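Side-chain contacts in putative amidohydrolase (Unidentified, PDB 3MKV), which probably hydrolyses dipeptides that end in proline, acting as a zinc-dependent prolidase of the amidohydrolase superfamily: residues R169-V174 with R178-E183; S132-S137 with L185-D190; D215-I220 with C247-I252. One frame throughout, in Å; residues are numbered along the deposited sequence.

Contact 1 of 3, residues R169-V174 with R178-E183; sequences RVADGV and RRAVRE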
ATOM      1  N   ARG A 169      15.688  13.402  -9.897  1.00 45.90           N
ATOM      2  CA  ARG A 169      14.595  12.533  -9.498  1.00 44.55           C
ATOM      3  C   ARG A 169      14.092  11.853 -10.752  1.00 43.83           C
ATOM      4  O   ARG A 169      14.102  12.455 -11.817  1.00 45.97           O
ATOM      5  CB  ARG A 169      13.461  13.345  -8.889  1.00 45.32           C
ATOM      6  CG  ARG A 169      12.845  14.348  -9.863  1.00 51.56           C
ATOM      7  CD  ARG A 169      11.761  15.176  -9.189  1.00 48.98           C
ATOM      8  NE  ARG A 169      10.590  14.377  -8.861  1.00 38.49           N
ATOM      9  CZ  ARG A 169       9.511  14.853  -8.240  1.00 47.48           C
ATOM     10  NH1 ARG A 169       9.456  16.124  -7.868  1.00 44.32           N
ATOM     11  NH2 ARG A 169       8.483  14.056  -7.982  1.00 41.64           N
ATOM     12  N   VAL A 170      13.641  10.607 -10.622  1.00 46.45           N
ATOM     13  CA  VAL A 170      13.113   9.863 -11.759  1.00 46.46           C
ATOM     14  C   VAL A 170      11.629  10.105 -11.963  1.00 48.89           C
ATOM     15  O   VAL A 170      10.865  10.222 -11.004  1.00 51.47           O
ATOM     16  CB  VAL A 170      13.352   8.352 -11.617  1.00 50.40           C
ATOM     17  CG1 VAL A 170      12.687   7.596 -12.781  1.00 38.30           C
ATOM     18  CG2 VAL A 170      14.846   8.070 -11.555  1.00 48.52           C
ATOM     19  N   ALA A 171      11.228  10.178 -13.224  1.00 50.26           N
ATOM     20  CA  ALA A 171       9.841  10.422 -13.580  1.00 53.00           C
ATOM     21  C   ALA A 171       9.622  10.013 -15.043  1.00 53.44           C
ATOM     22  O   ALA A 171      10.423  10.357 -15.916  1.00 51.24           O
ATOM     23  CB  ALA A 171       9.482  11.907 -13.363  1.00 48.57           C
ATOM     24  N   ASP A 172       8.544   9.274 -15.300  1.00 50.97           N
ATOM     25  CA  ASP A 172       8.250   8.792 -16.647  1.00 49.19           C
ATOM     26  C   ASP A 172       6.792   9.019 -16.961  1.00 50.54           C
ATOM     27  O   ASP A 172       5.914   8.780 -16.130  1.00 49.25           O
ATOM     28  CB  ASP A 172       8.555   7.301 -16.774  1.00 46.98           C
ATOM     29  CG  ASP A 172       9.994   6.968 -16.441  1.00 52.15           C
ATOM     30  OD1 ASP A 172      10.878   7.096 -17.322  1.00 58.19           O
ATOM     31  OD2 ASP A 172      10.240   6.556 -15.294  1.00 52.37           O
ATOM     32  N   GLY A 173       6.538   9.484 -18.173  1.00 53.09           N
ATOM     33  CA  GLY A 173       5.186   9.653 -18.630  1.00 55.12           C
ATOM     34  C   GLY A 173       4.708  11.046 -18.341  1.00 53.68           C
ATOM     35  O   GLY A 173       5.079  11.636 -17.332  1.00 54.09           O
ATOM     36  N   VAL A 174       3.866  11.549 -19.238  1.00 50.42           N
ATOM     37  CA  VAL A 174       3.369  12.917 -19.186  1.00 50.58           C
ATOM     38  C   VAL A 174       2.799  13.279 -17.825  1.00 51.00           C
ATOM     39  O   VAL A 174       3.029  14.381 -17.320  1.00 50.79           O
ATOM     40  CB  VAL A 174       2.325  13.160 -20.288  1.00 43.24           C
ATOM     41  CG1 VAL A 174       1.750  14.518 -20.170  1.00 47.90           C
ATOM     42  CG2 VAL A 174       2.977  12.995 -21.650  1.00 46.55           C
ATOM     43  N   ARG A 178       4.504  16.033 -15.408  1.00 51.16           N
ATOM     44  CA  ARG A 178       3.718  17.219 -15.063  1.00 47.32           C
ATOM     45  C   ARG A 178       3.699  17.404 -13.560  1.00 45.87           C
ATOM     46  O   ARG A 178       4.043  18.464 -13.063  1.00 47.88           O
ATOM     47  CB  ARG A 178       2.284  17.107 -15.591  1.00 49.43           C
ATOM     48  CG  ARG A 178       2.040  17.868 -16.878  1.00 42.33           C
ATOM     49  CD  ARG A 178       0.609  17.728 -17.343  1.00 52.09           C
ATOM     50  NE  ARG A 178       0.482  18.176 -18.727  1.00 67.79           N
ATOM     51  CZ  ARG A 178      -0.501  17.820 -19.549  1.00 71.25           C
ATOM     52  NH1 ARG A 178      -0.516  18.285 -20.790  1.00 80.23           N
ATOM     53  NH2 ARG A 178      -1.467  17.003 -19.138  1.00 67.39           N
ATOM     54  N   ARG A 179       3.306  16.360 -12.837  1.00 47.73           N
ATOM     55  CA  ARG A 179       3.228  16.445 -11.387  1.00 51.13           C
ATOM     56  C   ARG A 179       4.586  16.826 -10.787  1.00 46.10           C
ATOM     57  O   ARG A 179       4.674  17.683  -9.911  1.00 48.78           O
ATOM     58  CB  ARG A 179       2.703  15.132 -10.792  1.00 48.68           C
ATOM     59  CG  ARG A 179       2.132  15.289  -9.369  1.00 50.59           C
ATOM     60  CD  ARG A 179       1.310  14.065  -8.915  1.00 60.37           C
ATOM     61  NE  ARG A 179       1.653  12.855  -9.664  1.00 76.08           N
ATOM     62  CZ  ARG A 179       0.855  12.261 -10.556  1.00 79.98           C
ATOM     63  NH1 ARG A 179      -0.360  12.746 -10.809  1.00 72.41           N
ATOM     64  NH2 ARG A 179       1.269  11.172 -11.193  1.00 75.21           N
ATOM     65  N   ALA A 180       5.642  16.192 -11.274  1.00 43.97           N
ATOM     66  CA  ALA A 180       6.984  16.463 -10.799  1.00 43.40           C
ATOM     67  C   ALA A 180       7.338  17.935 -10.974  1.00 44.95           C
ATOM     68  O   ALA A 180       7.805  18.583 -10.040  1.00 50.32           O
ATOM     69  CB  ALA A 180       7.988  15.576 -11.522  1.00 41.09           C
ATOM     70  N   VAL A 181       7.111  18.477 -12.163  1.00 46.59           N
ATOM     71  CA  VAL A 181       7.465  19.869 -12.403  1.00 45.29           C
ATOM     72  C   VAL A 181       6.651  20.763 -11.499  1.00 45.18           C
ATOM     73  O   VAL A 181       7.157  21.739 -10.963  1.00 45.75           O
ATOM     74  CB  VAL A 181       7.219  20.282 -13.858  1.00 52.18           C
ATOM     75  CG1 VAL A 181       7.249  21.805 -13.994  1.00 51.25           C
ATOM     76  CG2 VAL A 181       8.247  19.627 -14.773  1.00 52.29           C
ATOM     77  N   ARG A 182       5.378  20.429 -11.331  1.00 47.70           N
ATOM     78  CA  ARG A 182       4.498  21.227 -10.491  1.00 42.24           C
ATOM     79  C   ARG A 182       4.982  21.195  -9.042  1.00 42.30           C
ATOM     80  O   ARG A 182       4.949  22.213  -8.345  1.00 43.13           O
ATOM     81  CB  ARG A 182       3.049  20.750 -10.619  1.00 47.34           C
ATOM     82  CG  ARG A 182       2.408  21.104 -11.965  1.00 37.96           C
ATOM     83  CD  ARG A 182       1.046  20.433 -12.125  1.00 39.12           C
ATOM     84  NE  ARG A 182       0.422  20.794 -13.388  1.00 43.54           N
ATOM     85  CZ  ARG A 182      -0.677  20.236 -13.881  1.00 43.99           C
ATOM     86  NH1 ARG A 182      -1.314  19.288 -13.210  1.00 42.78           N
ATOM     87  NH2 ARG A 182      -1.155  20.653 -15.041  1.00 46.22           N
ATOM     88  N   GLU A 183       5.463  20.036  -8.608  1.00 35.92           N
ATOM     89  CA  GLU A 183       6.067  19.884  -7.281  1.00 39.54           C
ATOM     90  C   GLU A 183       7.327  20.730  -7.083  1.00 43.57           C
ATOM     91  O   GLU A 183       7.476  21.404  -6.060  1.00 46.50           O
ATOM     92  CB  GLU A 183       6.373  18.403  -6.999  1.00 35.77           C
ATOM     93  CG  GLU A 183       5.101  17.552  -6.966  1.00 48.79           C
ATOM     94  CD  GLU A 183       5.368  16.087  -6.703  1.00 52.73           C
ATOM     95  OE1 GLU A 183       6.521  15.746  -6.387  1.00 56.51           O
ATOM     96  OE2 GLU A 183       4.420  15.275  -6.818  1.00 65.10           O
TER
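R169 and E183 form the polar half of this contact. R169 NH2 reaches E183 OE1 at 3.0 Å with a fairly straight N-H...O angle of 158°. The oxygen lies almost in the guanidinium plane but is approached from above its own carboxylate, the two planes being 43° apart. R169 NH1 adds a weak bond of 3.3 Å to the same E183 OE1, and its stronger partner is E184, so the guanidinium is held between two neighbouring acids on the helix. The A180 methyl is centred over one face of the guanidinium, with A180 CB 3.7 Å from R169 CZ. The bend in the arginine chain at chi3 (-69°) turns the flat group over that methyl. A171 CB continues the apolar patch, 4.4 Å from A180 CB. At the other end V174 O accepts the helical bond from R178 N at 2.9 Å, while V174 CG1 lies over the R178 guanidinium, 4.0 Å from CZ. G173, at the N-cap position, leads the chain into the helix. R182 and R179 carry salt bridges to a second subunit. The geometry is that of a short strand-loop-helix connection, with only residues 171-173 between strand 168-170 and helix 174-187, within a TIM-barrel amidohydrolase domain.

Contact 2 of 3, residues S132-S137 with L185-D190; sequences SGRALS and LQMGAD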
ATOM      1  N   SER A 132      17.260  24.976  -9.681  1.00 49.28           N
ATOM      2  CA  SER A 132      16.444  24.106 -10.511  1.00 49.87           C
ATOM      3  C   SER A 132      15.635  23.104  -9.688  1.00 52.03           C
ATOM      4  O   SER A 132      14.730  22.464 -10.213  1.00 48.59           O
ATOM      5  CB  SER A 132      17.342  23.321 -11.465  1.00 46.03           C
ATOM      6  OG  SER A 132      17.915  24.163 -12.446  1.00 50.57           O
ATOM      7  N   GLY A 133      15.969  22.969  -8.406  1.00 49.86           N
ATOM      8  CA  GLY A 133      15.490  21.849  -7.609  1.00 49.22           C
ATOM      9  C   GLY A 133      16.176  20.575  -8.089  1.00 49.75           C
ATOM     10  O   GLY A 133      17.378  20.567  -8.366  1.00 53.02           O
ATOM     11  N   ARG A 134      15.419  19.491  -8.200  1.00 46.88           N
ATOM     12  CA  ARG A 134      15.975  18.252  -8.725  1.00 46.60           C
ATOM     13  C   ARG A 134      15.796  18.148 -10.239  1.00 45.58           C
ATOM     14  O   ARG A 134      14.732  18.448 -10.769  1.00 44.35           O
ATOM     15  CB  ARG A 134      15.337  17.049  -8.042  1.00 45.10           C
ATOM     16  CG  ARG A 134      15.850  16.820  -6.641  1.00 42.98           C
ATOM     17  CD  ARG A 134      15.015  15.759  -5.946  1.00 45.95           C
ATOM     18  NE  ARG A 134      13.686  16.244  -5.571  1.00 45.45           N
ATOM     19  CZ  ARG A 134      12.655  15.444  -5.316  1.00 44.65           C
ATOM     20  NH1 ARG A 134      12.799  14.134  -5.417  1.00 41.26           N
ATOM     21  NH2 ARG A 134      11.481  15.947  -4.966  1.00 48.64           N
ATOM     22  N   ALA A 135      16.852  17.725 -10.922  1.00 45.75           N
ATOM     23  CA  ALA A 135      16.793  17.475 -12.352  1.00 45.94           C
ATOM     24  C   ALA A 135      15.798  16.361 -12.647  1.00 42.04           C
ATOM     25  O   ALA A 135      15.780  15.340 -11.957  1.00 41.93           O
ATOM     26  CB  ALA A 135      18.163  17.088 -12.857  1.00 47.23           C
ATOM     27  N   LEU A 136      14.975  16.547 -13.672  1.00 39.19           N
ATOM     28  CA  LEU A 136      14.073  15.479 -14.110  1.00 39.63           C
ATOM     29  C   LEU A 136      14.771  14.505 -15.062  1.00 42.45           C
ATOM     30  O   LEU A 136      15.364  14.893 -16.058  1.00 40.42           O
ATOM     31  CB  LEU A 136      12.814  16.049 -14.756  1.00 38.08           C
ATOM     32  CG  LEU A 136      11.616  16.300 -13.828  1.00 52.07           C
ATOM     33  CD1 LEU A 136      11.971  17.180 -12.640  1.00 54.34           C
ATOM     34  CD2 LEU A 136      10.473  16.914 -14.608  1.00 51.00           C
ATOM     35  N   SER A 137      14.704  13.226 -14.737  1.00 52.01           N
ATOM     36  CA  SER A 137      15.286  12.198 -15.581  1.00 51.79           C
ATOM     37  C   SER A 137      14.272  11.078 -15.766  1.00 54.27           C
ATOM     38  O   SER A 137      13.400  10.864 -14.913  1.00 54.88           O
ATOM     39  CB  SER A 137      16.557  11.647 -14.938  1.00 50.67           C
ATOM     40  OG  SER A 137      17.040  10.529 -15.655  1.00 53.04           O
ATOM     41  N   LEU A 185       8.240  23.363  -8.776  1.00 42.56           N
ATOM     42  CA  LEU A 185       7.840  24.754  -8.809  1.00 45.48           C
ATOM     43  C   LEU A 185       7.185  25.197  -7.486  1.00 45.61           C
ATOM     44  O   LEU A 185       7.490  26.274  -6.973  1.00 42.48           O
ATOM     45  CB  LEU A 185       6.909  25.004  -9.998  1.00 50.83           C
ATOM     46  CG  LEU A 185       7.536  24.941 -11.398  1.00 48.28           C
ATOM     47  CD1 LEU A 185       6.482  25.049 -12.478  1.00 43.01           C
ATOM     48  CD2 LEU A 185       8.552  26.049 -11.560  1.00 48.44           C
ATOM     49  N   GLN A 186       6.299  24.377  -6.928  1.00 44.56           N
ATOM     50  CA  GLN A 186       5.649  24.754  -5.670  1.00 49.38           C
ATOM     51  C   GLN A 186       6.680  24.815  -4.551  1.00 47.47           C
ATOM     52  O   GLN A 186       6.540  25.607  -3.614  1.00 47.27           O
ATOM     53  CB  GLN A 186       4.490  23.810  -5.294  1.00 48.41           C
ATOM     54  CG  GLN A 186       4.859  22.699  -4.320  1.00 60.33           C
ATOM     55  CD  GLN A 186       4.880  23.128  -2.838  1.00 63.87           C
ATOM     56  OE1 GLN A 186       3.908  23.682  -2.311  1.00 48.13           O
ATOM     57  NE2 GLN A 186       5.985  22.829  -2.155  1.00 61.82           N
ATOM     58  N   MET A 187       7.719  23.990  -4.657  1.00 44.56           N
ATOM     59  CA  MET A 187       8.762  23.964  -3.645  1.00 41.64           C
ATOM     60  C   MET A 187       9.729  25.158  -3.779  1.00 48.67           C
ATOM     61  O   MET A 187      10.540  25.413  -2.880  1.00 45.12           O
ATOM     62  CB  MET A 187       9.490  22.609  -3.618  1.00 39.85           C
ATOM     63  CG  MET A 187       8.817  21.576  -2.690  1.00 41.18           C
ATOM     64  SD  MET A 187       9.552  19.918  -2.544  1.00 32.55           S
ATOM     65  CE  MET A 187       9.756  19.462  -4.251  1.00 41.84           C
ATOM     66  N   GLY A 188       9.623  25.889  -4.894  1.00 49.94           N
ATOM     67  CA  GLY A 188      10.353  27.153  -5.076  1.00 43.69           C
ATOM     68  C   GLY A 188      11.420  27.221  -6.162  1.00 43.77           C
ATOM     69  O   GLY A 188      12.183  28.183  -6.213  1.00 40.35           O
ATOM     70  N   ALA A 189      11.495  26.205  -7.024  1.00 44.71           N
ATOM     71  CA  ALA A 189      12.432  26.228  -8.167  1.00 45.55           C
ATOM     72  C   ALA A 189      12.297  27.491  -9.019  1.00 49.02           C
ATOM     73  O   ALA A 189      11.186  27.923  -9.326  1.00 50.90           O
ATOM     74  CB  ALA A 189      12.230  25.002  -9.043  1.00 40.54           C
ATOM     75  N   ASP A 190      13.427  28.076  -9.417  1.00 50.05           N
ATOM     76  CA  ASP A 190      13.406  29.244 -10.297  1.00 44.25           C
ATOM     77  C   ASP A 190      13.230  28.842 -11.761  1.00 44.31           C
ATOM     78  O   ASP A 190      12.800  29.643 -12.581  1.00 41.95           O
ATOM     79  CB  ASP A 190      14.693  30.043 -10.149  1.00 43.84           C
ATOM     80  CG  ASP A 190      14.897  30.568  -8.744  1.00 48.92           C
ATOM     81  OD1 ASP A 190      14.053  31.360  -8.269  1.00 50.53           O
ATOM     82  OD2 ASP A 190      15.912  30.197  -8.115  1.00 53.96           O
TER
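S132 and A189 bring the two backbones together, their CA atoms 5.1 Å apart, where the loop after strand 128-131 passes the chain leaving helix 174-187. That helix ends in a Schellman motif: G188 takes a positive phi of 115°, and G188 N bonds to L185 O at 3.0 Å, so the chain turns sharply and delivers A189 to the loop. In this TIM-barrel family such a turn returns the chain from an outer helix to the barrel wall, consistent with the carboxylated lysine K193, a zinc ligand, coming a few residues later.

The contact is thin and has no hydrogen bond between its segments; the fit is by van der Waals packing. The A189 methyl points at the peptide between S132 and G133, with A189 CB 3.7 Å from S132 O and 4.3 Å from G133 N. G133 takes a positive phi, which favours glycine. The S132 side chain turns away from A189 and is about 9 Å from a bound zinc ion; its OG is bonded to D107 O and to Q191 NE2. D190 OD2 accepts a bond from V131 N at the end of strand 128-131 and meets K116 of helix 113-120 in a salt bridge.

Farther out, R134 and M187 cross at a slant. R134 N is held by E184 OE1, its guanidinium lies near that of R169, and M187 also packs on S149 of the second subunit. The bend at chi3 (-50°) swings the methionine methyl towards the arginine, where M187 CE meets the guanidinium edge in its plane, 4.0 Å from R134 NH2.

Contact 3 of 3, residues D215-I220 with C247-I252; sequences DEIRAI and CGVRTI. With SO4 (sulfate ion), chain L.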
ATOM      1  N   ASP A 215       6.737  14.026 -26.274  1.00 55.14           N
ATOM      2  CA  ASP A 215       5.528  14.274 -25.510  1.00 53.22           C
ATOM      3  C   ASP A 215       5.840  14.705 -24.080  1.00 49.56           C
ATOM      4  O   ASP A 215       5.175  15.590 -23.532  1.00 48.03           O
ATOM      5  CB  ASP A 215       4.671  13.010 -25.468  1.00 60.97           C
ATOM      6  CG  ASP A 215       3.863  12.801 -26.740  1.00 71.35           C
ATOM      7  OD1 ASP A 215       3.289  13.782 -27.262  1.00 75.07           O
ATOM      8  OD2 ASP A 215       3.793  11.643 -27.205  1.00 80.28           O
ATOM      9  N   GLU A 216       6.822  14.052 -23.463  1.00 46.96           N
ATOM     10  CA  GLU A 216       7.244  14.432 -22.108  1.00 48.80           C
ATOM     11  C   GLU A 216       7.905  15.809 -22.111  1.00 43.37           C
ATOM     12  O   GLU A 216       7.495  16.686 -21.363  1.00 52.21           O
ATOM     13  CB  GLU A 216       8.166  13.374 -21.478  1.00 51.61           C
ATOM     14  CG  GLU A 216       7.462  12.079 -21.054  1.00 41.43           C
ATOM     15  CD  GLU A 216       8.383  10.871 -21.109  1.00 45.67           C
ATOM     16  OE1 GLU A 216       8.467  10.111 -20.111  1.00 38.08           O
ATOM     17  OE2 GLU A 216       9.034  10.681 -22.158  1.00 53.47           O
ATOM     18  N   ILE A 217       8.886  16.018 -22.986  1.00 47.54           N
ATOM     19  CA  ILE A 217       9.578  17.304 -23.048  1.00 49.73           C
ATOM     20  C   ILE A 217       8.596  18.450 -23.218  1.00 50.60           C
ATOM     21  O   ILE A 217       8.646  19.432 -22.475  1.00 56.09           O
ATOM     22  CB  ILE A 217      10.607  17.359 -24.194  1.00 49.28           C
ATOM     23  CG1 ILE A 217      11.714  16.331 -23.976  1.00 51.40           C
ATOM     24  CG2 ILE A 217      11.201  18.774 -24.335  1.00 31.37           C
ATOM     25  CD1 ILE A 217      12.752  16.308 -25.112  1.00 55.01           C
ATOM     26  N   ARG A 218       7.710  18.327 -24.201  1.00 51.17           N
ATOM     27  CA  ARG A 218       6.706  19.357 -24.456  1.00 51.54           C
ATOM     28  C   ARG A 218       5.771  19.572 -23.257  1.00 53.33           C
ATOM     29  O   ARG A 218       5.384  20.704 -22.967  1.00 55.80           O
ATOM     30  CB  ARG A 218       5.910  19.057 -25.732  1.00 50.44           C
ATOM     31  CG  ARG A 218       6.758  19.029 -27.003  1.00 57.89           C
ATOM     32  CD  ARG A 218       5.907  19.048 -28.280  1.00 55.72           C
ATOM     33  NE  ARG A 218       5.464  17.707 -28.658  1.00 61.45           N
ATOM     34  CZ  ARG A 218       6.043  16.965 -29.600  1.00 63.41           C
ATOM     35  NH1 ARG A 218       7.087  17.431 -30.287  1.00 56.19           N
ATOM     36  NH2 ARG A 218       5.572  15.755 -29.855  1.00 65.06           N
ATOM     37  N   ALA A 219       5.401  18.503 -22.556  1.00 52.31           N
ATOM     38  CA  ALA A 219       4.620  18.681 -21.319  1.00 51.09           C
ATOM     39  C   ALA A 219       5.417  19.454 -20.266  1.00 48.01           C
ATOM     40  O   ALA A 219       4.879  20.339 -19.608  1.00 52.42           O
ATOM     41  CB  ALA A 219       4.161  17.346 -20.753  1.00 50.14           C
ATOM     42  N   ILE A 220       6.695  19.115 -20.110  1.00 43.92           N
ATOM     43  CA  ILE A 220       7.559  19.775 -19.128  1.00 43.99           C
ATOM     44  C   ILE A 220       7.732  21.265 -19.444  1.00 45.41           C
ATOM     45  O   ILE A 220       7.576  22.114 -18.571  1.00 48.73           O
ATOM     46  CB  ILE A 220       8.941  19.069 -18.998  1.00 46.44           C
ATOM     47  CG1 ILE A 220       8.784  17.679 -18.370  1.00 45.42           C
ATOM     48  CG2 ILE A 220       9.869  19.877 -18.123  1.00 42.67           C
ATOM     49  CD1 ILE A 220       9.928  16.704 -18.665  1.00 38.55           C
ATOM     50  N   CYS A 247      11.125  21.014 -29.111  1.00 56.15           N
ATOM     51  CA  CYS A 247      10.113  20.769 -28.090  1.00 57.85           C
ATOM     52  C   CYS A 247       9.928  21.975 -27.180  1.00 54.96           C
ATOM     53  O   CYS A 247       8.993  22.017 -26.387  1.00 56.96           O
ATOM     54  CB  CYS A 247      10.447  19.524 -27.274  1.00 57.87           C
ATOM     55  SG  CYS A 247      10.273  17.978 -28.203  1.00 61.52           S
ATOM     56  N   GLY A 248      10.815  22.956 -27.306  1.00 55.07           N
ATOM     57  CA  GLY A 248      10.618  24.247 -26.658  1.00 52.89           C
ATOM     58  C   GLY A 248      11.627  24.599 -25.575  1.00 54.47           C
ATOM     59  O   GLY A 248      11.502  25.639 -24.930  1.00 52.57           O
ATOM     60  N   VAL A 249      12.622  23.738 -25.373  1.00 50.98           N
ATOM     61  CA  VAL A 249      13.653  23.959 -24.365  1.00 49.88           C
ATOM     62  C   VAL A 249      14.418  25.261 -24.640  1.00 53.25           C
ATOM     63  O   VAL A 249      14.813  25.509 -25.774  1.00 53.24           O
ATOM     64  CB  VAL A 249      14.627  22.784 -24.360  1.00 49.45           C
ATOM     65  CG1 VAL A 249      15.834  23.085 -23.515  1.00 56.96           C
ATOM     66  CG2 VAL A 249      13.933  21.534 -23.862  1.00 51.35           C
ATOM     67  N   ARG A 250      14.634  26.083 -23.609  1.00 50.63           N
ATOM     68  CA  ARG A 250      15.273  27.403 -23.787  1.00 46.55           C
ATOM     69  C   ARG A 250      16.815  27.424 -23.724  1.00 49.93           C
ATOM     70  O   ARG A 250      17.466  28.086 -24.539  1.00 43.62           O
ATOM     71  CB  ARG A 250      14.698  28.418 -22.805  1.00 48.37           C
ATOM     72  CG  ARG A 250      15.227  29.843 -22.979  1.00 41.24           C
ATOM     73  CD  ARG A 250      14.173  30.866 -22.521  1.00 33.93           C
ATOM     74  NE  ARG A 250      14.764  32.184 -22.292  1.00 56.86           N
ATOM     75  CZ  ARG A 250      15.617  32.459 -21.308  1.00 49.48           C
ATOM     76  NH1 ARG A 250      15.977  31.505 -20.467  1.00 47.71           N
ATOM     77  NH2 ARG A 250      16.127  33.679 -21.179  1.00 45.92           N
ATOM     78  N   THR A 251      17.407  26.732 -22.758  1.00 47.53           N
ATOM     79  CA  THR A 251      18.862  26.635 -22.756  1.00 47.38           C
ATOM     80  C   THR A 251      19.307  25.190 -22.853  1.00 46.52           C
ATOM     81  O   THR A 251      18.673  24.298 -22.289  1.00 42.98           O
ATOM     82  CB  THR A 251      19.559  27.394 -21.554  1.00 44.96           C
ATOM     83  OG1 THR A 251      19.434  26.657 -20.330  1.00 42.01           O
ATOM     84  CG2 THR A 251      18.965  28.783 -21.376  1.00 42.69           C
ATOM     85  N   ILE A 252      20.389  24.980 -23.595  1.00 45.41           N
ATOM     86  CA  ILE A 252      20.982  23.668 -23.774  1.00 41.63           C
ATOM     87  C   ILE A 252      22.310  23.603 -23.043  1.00 41.62           C
ATOM     88  O   ILE A 252      23.100  24.547 -23.078  1.00 42.76           O
ATOM     89  CB  ILE A 252      21.257  23.390 -25.248  1.00 46.97           C
ATOM     90  CG1 ILE A 252      19.947  23.366 -26.056  1.00 49.03           C
ATOM     91  CG2 ILE A 252      22.050  22.104 -25.392  1.00 43.48           C
ATOM     92  CD1 ILE A 252      19.063  22.150 -25.783  1.00 49.15           C
TER
HETATM   93  S   SO4 L 428      14.861  35.221 -24.570  0.50 47.14           S
HETATM   94  O1  SO4 L 428      15.666  35.194 -23.352  0.50 44.19           O
HETATM   95  O2  SO4 L 428      14.189  36.501 -24.685  0.50 40.93           O
HETATM   96  O3  SO4 L 428      15.737  35.015 -25.716  0.50 46.10           O
HETATM   97  O4  SO4 L 428      13.847  34.169 -24.518  0.50 46.76           O
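Sulfate O1 is gripped twice by R250: NH2 donates at 2.7 Å with an N-H...O angle of 158°, and NE adds a weak bond. R250 NE has its better partner in sulfate O4, at 3.1 Å and 168°, so the anion sits along one edge of the guanidinium with its sulfur in plane. Y272 OH also binds this ion, which probably came from the crystallisation liquor; R250 itself is further fixed by V362 O at NH1 and by a cation-pi contact with Y230. The packing between segments lies at the other end of 247-252. There helix 238-246 closes in a Schellman motif, G248 having phi 115°, before the chain enters strand 251-254, which supplies the zinc ligand H254: a helix-to-strand return of the TIM barrel, covered here by the preceding outer helix, 214-225. C247 points into that helix and settles between I217 and R218. Its CB lies 3.7 Å from R218 CG, and C247 SG is 3.8 Å from R218 NH1, obliquely to the guanidinium, which is salt-bridged to E214. Deeper in, I217 and V249 cross at a slant. I217 CG2, placed anti to its own backbone nitrogen, meets V249 CG2 at 3.9 Å.

Overall arrangement
Contacts 1 and 2 share helix 174-187, one along its first turns and middle, the other at its C-terminal end, and they are also joined by the parallel pairing of strands 135-137 and 168-170: R169 N bonds to A135 O and A171 N to S137 O. Contact 3 belongs to the next helix, 214-225. V181, L136 and I220 connect all three through apolar packing. Contact 3 is the most buried and mainly apolar across its segments, its sulfate lying apart from the helix packing. Contact 1, partly buried, combines a salt bridge with methyl packing, whereas contact 2 has van der Waals contacts alone. Contacts 1 and 2 both touch the second subunit; contacts 1 and 3 both touch the third.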